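Local coordinates for hypothetical protein PSPTO_2114 (Pseudomonas syringae pv. tomato, PDB 2ODA) that is of unsettled function but belongs to a Pseudomonas-specific subfamily of the HAD phosphatase superfamily, for which a novel biochemical role has been proposed, at residues L17-G21 with A22-T26; G139-P142 with S143-Q146. All coordinates share one frame; numbering follows the deposited sequence.

Contact 1: residues L17-G21 with A22-T26; sequences LVDFG and AQAAT
The carboxylate of Asp19 and the amide of Gln23 are the flat groups of this contact, their planes turned 55° apart. The carboxylate receives its donors at the oxygen ends, each on the syn side and somewhat out of plane: Gln23 N reaches Asp19 OD1 at 2.9 Å in a bent bond, and Ala24 N reaches Asp19 OD2 at 2.8 Å in a much straighter one. Asp19 is also the first residue of a type II beta turn, Asp19 to Ala22, in the loop after helix 13-17; that helix directly follows strand 9-12, consistent with the squiggle of HAD folds. The turn's own bond runs from Ala22 N to Asp19 O (2.9 Å). Gly21 holds its third position with positive phi. With CG of Asp19 set opposite the main-chain N (chi1 -171°), the carboxylate faces Gln23 and Ala24, collecting their two successive backbone N-H groups. The same acid has a second tie, since OD2 also bonds to Ser14 OG in helix 13-17. The Ala24 methyl is carried close to the same oxygen, CB 3.2 Å from Asp19 OD2. Phe20 CB points away from residues 22-26, and its ring meets Trp145 edge-to-face, while its carbonyl O lies 3.7 Å from Gln23 CG. The Gln23 chain bends at CB-CG and folds back over the turn, bringing NE2 to 2.9 Å from Gly21 O. This bond is nearly straight at the hydrogen and lies in the amide plane, yet the donor stands above the Gly21 carbonyl, 51° out of its plane. Farther along, Gln23 O accepts both Thr26 N and Thr26 OG1, the hydroxyl oxygen lying in the carbonyl plane at 2.6 Å from Gln23 O.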
ATOM      1  N   LEU B  17      18.560 -11.747  -5.174  1.00  4.83           N
ATOM      2  CA  LEU B  17      18.545 -13.186  -4.882  1.00  4.71           C
ATOM      3  C   LEU B  17      19.595 -13.931  -5.718  1.00  4.22           C
ATOM      4  O   LEU B  17      20.297 -14.800  -5.224  1.00  4.69           O
ATOM      5  CB  LEU B  17      17.152 -13.769  -5.164  1.00  4.66           C
ATOM      6  CG  LEU B  17      16.037 -13.296  -4.211  1.00  6.03           C
ATOM      7  CD1 LEU B  17      14.669 -13.688  -4.788  1.00  5.55           C
ATOM      8  CD2 LEU B  17      16.275 -13.917  -2.833  1.00  6.42           C
ATOM      9  N   VAL B  18      19.678 -13.576  -6.996  1.00  4.12           N
ATOM     10  CA  VAL B  18      20.535 -14.274  -7.934  1.00  4.80           C
ATOM     11  C   VAL B  18      21.236 -13.194  -8.758  1.00  5.23           C
ATOM     12  O   VAL B  18      20.989 -12.004  -8.552  1.00  5.95           O
ATOM     13  CB  VAL B  18      19.710 -15.209  -8.890  1.00  5.25           C
ATOM     14  CG1 VAL B  18      19.051 -16.391  -8.138  1.00  5.23           C
ATOM     15  CG2 VAL B  18      18.642 -14.418  -9.645  1.00  6.32           C
ATOM     16  N   ASP B  19      22.075 -13.603  -9.706  1.00  4.50           N
ATOM     17  CA  ASP B  19      22.623 -12.671 -10.704  1.00  5.31           C
ATOM     18  C   ASP B  19      23.421 -11.505 -10.093  1.00  6.11           C
ATOM     19  O   ASP B  19      23.122 -10.315 -10.321  1.00  7.34           O
ATOM     20  CB  ASP B  19      21.517 -12.176 -11.673  1.00  5.04           C
ATOM     21  CG  ASP B  19      22.089 -11.381 -12.842  1.00  5.34           C
ATOM     22  OD1 ASP B  19      23.281 -11.567 -13.157  1.00  5.31           O
ATOM     23  OD2 ASP B  19      21.357 -10.578 -13.425  1.00  6.71           O
ATOM     24  N   PHE B  20      24.421 -11.849  -9.295  1.00  4.89           N
ATOM     25  CA  PHE B  20      25.283 -10.839  -8.661  1.00  5.68           C
ATOM     26  C   PHE B  20      25.793  -9.866  -9.730  1.00  5.86           C
ATOM     27  O   PHE B  20      26.332 -10.300 -10.764  1.00  5.62           O
ATOM     28  CB  PHE B  20      26.460 -11.559  -7.998  1.00  4.72           C
ATOM     29  CG  PHE B  20      27.369 -10.674  -7.192  1.00  5.43           C
ATOM     30  CD1 PHE B  20      27.229 -10.596  -5.805  1.00  4.28           C
ATOM     31  CD2 PHE B  20      28.379  -9.949  -7.807  1.00  4.94           C
ATOM     32  CE1 PHE B  20      28.099  -9.810  -5.031  1.00  5.31           C
ATOM     33  CE2 PHE B  20      29.247  -9.110  -7.038  1.00  4.24           C
ATOM     34  CZ  PHE B  20      29.091  -9.052  -5.640  1.00  4.80           C
ATOM     35  N   GLY B  21      25.623  -8.564  -9.479  1.00  5.62           N
ATOM     36  CA  GLY B  21      26.017  -7.546 -10.450  1.00  6.29           C
ATOM     37  C   GLY B  21      25.047  -7.273 -11.585  1.00  6.81           C
ATOM     38  O   GLY B  21      25.408  -6.565 -12.532  1.00  7.20           O
ATOM     39  N   ALA B  22      23.822  -7.805 -11.478  1.00  6.74           N
ATOM     40  CA  ALA B  22      22.713  -7.565 -12.441  1.00  7.46           C
ATOM     41  C   ALA B  22      23.153  -7.790 -13.885  1.00  7.87           C
ATOM     42  O   ALA B  22      22.910  -6.956 -14.773  1.00  7.31           O
ATOM     43  CB  ALA B  22      22.123  -6.121 -12.276  1.00  9.18           C
ATOM     44  N   GLN B  23      23.812  -8.921 -14.111  1.00  7.35           N
ATOM     45  CA  GLN B  23      24.396  -9.203 -15.437  1.00  7.28           C
ATOM     46  C   GLN B  23      23.381  -9.608 -16.480  1.00  7.15           C
ATOM     47  O   GLN B  23      23.662  -9.515 -17.692  1.00  7.70           O
ATOM     48  CB  GLN B  23      25.517 -10.237 -15.291  1.00  7.77           C
ATOM     49  CG  GLN B  23      26.636  -9.702 -14.398  1.00  6.38           C
ATOM     50  CD  GLN B  23      27.410  -8.605 -15.110  1.00  9.03           C
ATOM     51  OE1 GLN B  23      28.176  -8.890 -16.025  1.00  9.12           O
ATOM     52  NE2 GLN B  23      27.171  -7.340 -14.726  1.00  6.57           N
ATOM     53  N   ALA B  24      22.196 -10.050 -16.049  1.00  6.94           N
ATOM     54  CA  ALA B  24      21.118 -10.378 -17.014  1.00  7.13           C
ATOM     55  C   ALA B  24      20.760  -9.174 -17.901  1.00  7.88           C
ATOM     56  O   ALA B  24      20.269  -9.339 -19.032  1.00  8.60           O
ATOM     57  CB  ALA B  24      19.875 -10.896 -16.296  1.00  7.86           C
ATOM     58  N   ALA B  25      20.983  -7.969 -17.389  1.00  7.90           N
ATOM     59  CA  ALA B  25      20.777  -6.751 -18.175  1.00  8.00           C
ATOM     60  C   ALA B  25      21.759  -6.586 -19.342  1.00  8.70           C
ATOM     61  O   ALA B  25      21.611  -5.639 -20.137  1.00  9.05           O
ATOM     62  CB  ALA B  25      20.832  -5.506 -17.261  1.00  9.24           C
ATOM     63  N   THR B  26      22.771  -7.455 -19.441  1.00  7.46           N
ATOM     64  CA  THR B  26      23.836  -7.267 -20.441  1.00  8.23           C
ATOM     65  C   THR B  26      23.615  -8.132 -21.680  1.00  8.38           C
ATOM     66  O   THR B  26      24.418  -8.081 -22.618  1.00  9.19           O
ATOM     67  CB  THR B  26      25.268  -7.638 -19.913  1.00  8.49           C
ATOM     68  OG1 THR B  26      25.304  -9.042 -19.585  1.00  6.28           O
ATOM     69  CG2 THR B  26      25.689  -6.791 -18.688  1.00  8.61           C
TER

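Contact 2: residues G139-P142 with S143-Q146; sequences GLSP and SQWQ
The side chain of Gln144 crosses that of Leu140 at about a right angle and reaches back to Ser141, these two residues leading into helix 142-147. Its CB sits 3.8 Å from Leu140 CB, and its CG passes 3.2 Å from Ser141 OG. Beyond CG the chain is extended (chi2 173°), which carries OE1 back to Ser141 N. That bond measures 3.0 Å from Ser141 N to Gln144 OE1, nearly straight, in the carbonyl plane and on a lone pair. Because Ser141 is the N-cap and Gln144 the third helical residue, this is the side-chain-to-N-cap half of a capping box. A water at 2.7 Å from Gln144 OE1 donates to it and also to Gly139 O, bridging the loop to the glutamine. Ser141 OG further pairs with Ser143 OG at 3.1 Å, and either hydroxyl may donate. Leu140 CD1 approaches the edge of the Trp145 ring, 4.2 Å from CE3, which fits a hydrophobic staple spanning the cap. The first helical turn is secured by Trp145 N to Ser141 O (2.8 Å) and Gln146 N to Pro142 O. This short helix follows strand 127-131 and rests through Trp145 on Arg156 and Arg157 of helix 150-167.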
ATOM      1  N   GLY B 139      27.342  -3.344 -10.034  1.00  6.77           N
ATOM      2  CA  GLY B 139      27.266  -3.770 -11.423  1.00  7.09           C
ATOM      3  C   GLY B 139      28.438  -4.626 -11.890  1.00  8.05           C
ATOM      4  O   GLY B 139      28.779  -4.617 -13.071  1.00  8.92           O
ATOM      5  N   LEU B 140      29.073  -5.355 -10.973  1.00  7.65           N
ATOM      6  CA  LEU B 140      30.182  -6.208 -11.371  1.00  7.35           C
ATOM      7  C   LEU B 140      29.834  -7.683 -11.191  1.00  7.14           C
ATOM      8  O   LEU B 140      29.234  -8.080 -10.171  1.00  6.23           O
ATOM      9  CB  LEU B 140      31.452  -5.850 -10.596  1.00  8.23           C
ATOM     10  CG  LEU B 140      32.038  -4.441 -10.766  1.00  8.63           C
ATOM     11  CD1 LEU B 140      33.296  -4.343  -9.910  1.00  9.97           C
ATOM     12  CD2 LEU B 140      32.371  -4.206 -12.213  1.00  8.06           C
ATOM     13  N   SER B 141      30.215  -8.494 -12.177  1.00  7.27           N
ATOM     14  CA  SER B 141      30.023  -9.934 -12.085  1.00  7.50           C
ATOM     15  C   SER B 141      30.812 -10.481 -10.897  1.00  7.61           C
ATOM     16  O   SER B 141      31.743  -9.801 -10.412  1.00  7.00           O
ATOM     17  CB  SER B 141      30.493 -10.601 -13.400  1.00  7.53           C
ATOM     18  OG  SER B 141      31.919 -10.543 -13.481  1.00  8.42           O
ATOM     19  N   PRO B 142      30.474 -11.704 -10.440  1.00  8.06           N
ATOM     20  CA  PRO B 142      31.296 -12.333  -9.404  1.00  9.10           C
ATOM     21  C   PRO B 142      32.794 -12.316  -9.730  1.00  9.57           C
ATOM     22  O   PRO B 142      33.591 -11.951  -8.868  1.00  8.27           O
ATOM     23  CB  PRO B 142      30.757 -13.767  -9.344  1.00  9.57           C
ATOM     24  CG  PRO B 142      29.289 -13.603  -9.743  1.00  8.94           C
ATOM     25  CD  PRO B 142      29.320 -12.562 -10.819  1.00  7.74           C
ATOM     26  N   SER B 143      33.166 -12.650 -10.969  1.00 10.10           N
ATOM     27  CA  SER B 143      34.589 -12.662 -11.330  1.00 10.28           C
ATOM     28  C   SER B 143      35.218 -11.257 -11.257  1.00 10.20           C
ATOM     29  O   SER B 143      36.342 -11.094 -10.749  1.00  9.01           O
ATOM     30  CB  SER B 143      34.821 -13.321 -12.700  1.00  9.86           C
ATOM     31  OG  SER B 143      34.216 -12.579 -13.756  1.00 12.47           O
ATOM     32  N   GLN B 144      34.479 -10.247 -11.720  1.00  9.74           N
ATOM     33  CA  GLN B 144      34.960  -8.863 -11.686  1.00 10.37           C
ATOM     34  C   GLN B 144      35.070  -8.341 -10.246  1.00 10.07           C
ATOM     35  O   GLN B 144      36.064  -7.677  -9.882  1.00  9.70           O
ATOM     36  CB  GLN B 144      34.040  -7.947 -12.498  1.00 10.82           C
ATOM     37  CG  GLN B 144      34.087  -8.206 -14.005  1.00 12.37           C
ATOM     38  CD  GLN B 144      33.056  -7.397 -14.753  1.00 14.97           C
ATOM     39  OE1 GLN B 144      31.913  -7.244 -14.297  1.00 13.51           O
ATOM     40  NE2 GLN B 144      33.451  -6.863 -15.915  1.00 14.39           N
ATOM     41  N   TRP B 145      34.043  -8.630  -9.447  1.00  9.91           N
ATOM     42  CA  TRP B 145      34.024  -8.277  -8.029  1.00  9.97           C
ATOM     43  C   TRP B 145      35.193  -8.925  -7.294  1.00 10.57           C
ATOM     44  O   TRP B 145      35.861  -8.280  -6.480  1.00 10.24           O
ATOM     45  CB  TRP B 145      32.693  -8.694  -7.400  1.00 10.09           C
ATOM     46  CG  TRP B 145      32.481  -8.230  -5.959  1.00 10.11           C
ATOM     47  CD1 TRP B 145      32.515  -9.009  -4.830  1.00  9.14           C
ATOM     48  CD2 TRP B 145      32.141  -6.901  -5.523  1.00  9.05           C
ATOM     49  NE1 TRP B 145      32.241  -8.236  -3.716  1.00  7.75           N
ATOM     50  CE2 TRP B 145      31.996  -6.946  -4.117  1.00  8.37           C
ATOM     51  CE3 TRP B 145      31.949  -5.668  -6.196  1.00  6.87           C
ATOM     52  CZ2 TRP B 145      31.681  -5.803  -3.356  1.00  8.99           C
ATOM     53  CZ3 TRP B 145      31.641  -4.541  -5.444  1.00 10.03           C
ATOM     54  CH2 TRP B 145      31.515  -4.615  -4.037  1.00  9.28           C
ATOM     55  N   GLN B 146      35.429 -10.200  -7.581  1.00 10.75           N
ATOM     56  CA  GLN B 146      36.518 -10.931  -6.937  1.00 12.37           C
ATOM     57  C   GLN B 146      37.904 -10.492  -7.405  1.00 11.42           C
ATOM     58  O   GLN B 146      38.862 -10.637  -6.658  1.00 12.51           O
ATOM     59  CB  GLN B 146      36.324 -12.442  -7.121  1.00 12.38           C
ATOM     60  CG  GLN B 146      35.278 -13.023  -6.120  1.00 15.70           C
ATOM     61  CD  GLN B 146      34.501 -14.226  -6.659  1.00 21.42           C
ATOM     62  OE1 GLN B 146      35.024 -15.023  -7.439  1.00 23.85           O
ATOM     63  NE2 GLN B 146      33.242 -14.359  -6.234  1.00 22.54           N
TER
HETATM   64  O   HOH W   1      30.293  -5.393 -15.364  1.00 14.33           O

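From the N terminus, the chain runs through strand 9-12 and helix 13-17 into contact 1, which closes a tight turn before helix 41-51. Contact 2 comes much later, after strand 127-131, where it starts helix 142-147 and precedes helix 150-167. The two are in series, neither nested nor crossed, yet their centres lie only 10 Å apart. Phe20 is the main bridge: its CD2 is 3.1 Å from Leu140 O, and its CE2 is 3.5 Å from Trp145 CB. A backbone bond between Gly21 and Cys134 adds to the join. The loops following strands 9-12 and 127-131, which flank strand 109-112 in the parallel sheet, are thereby tied together.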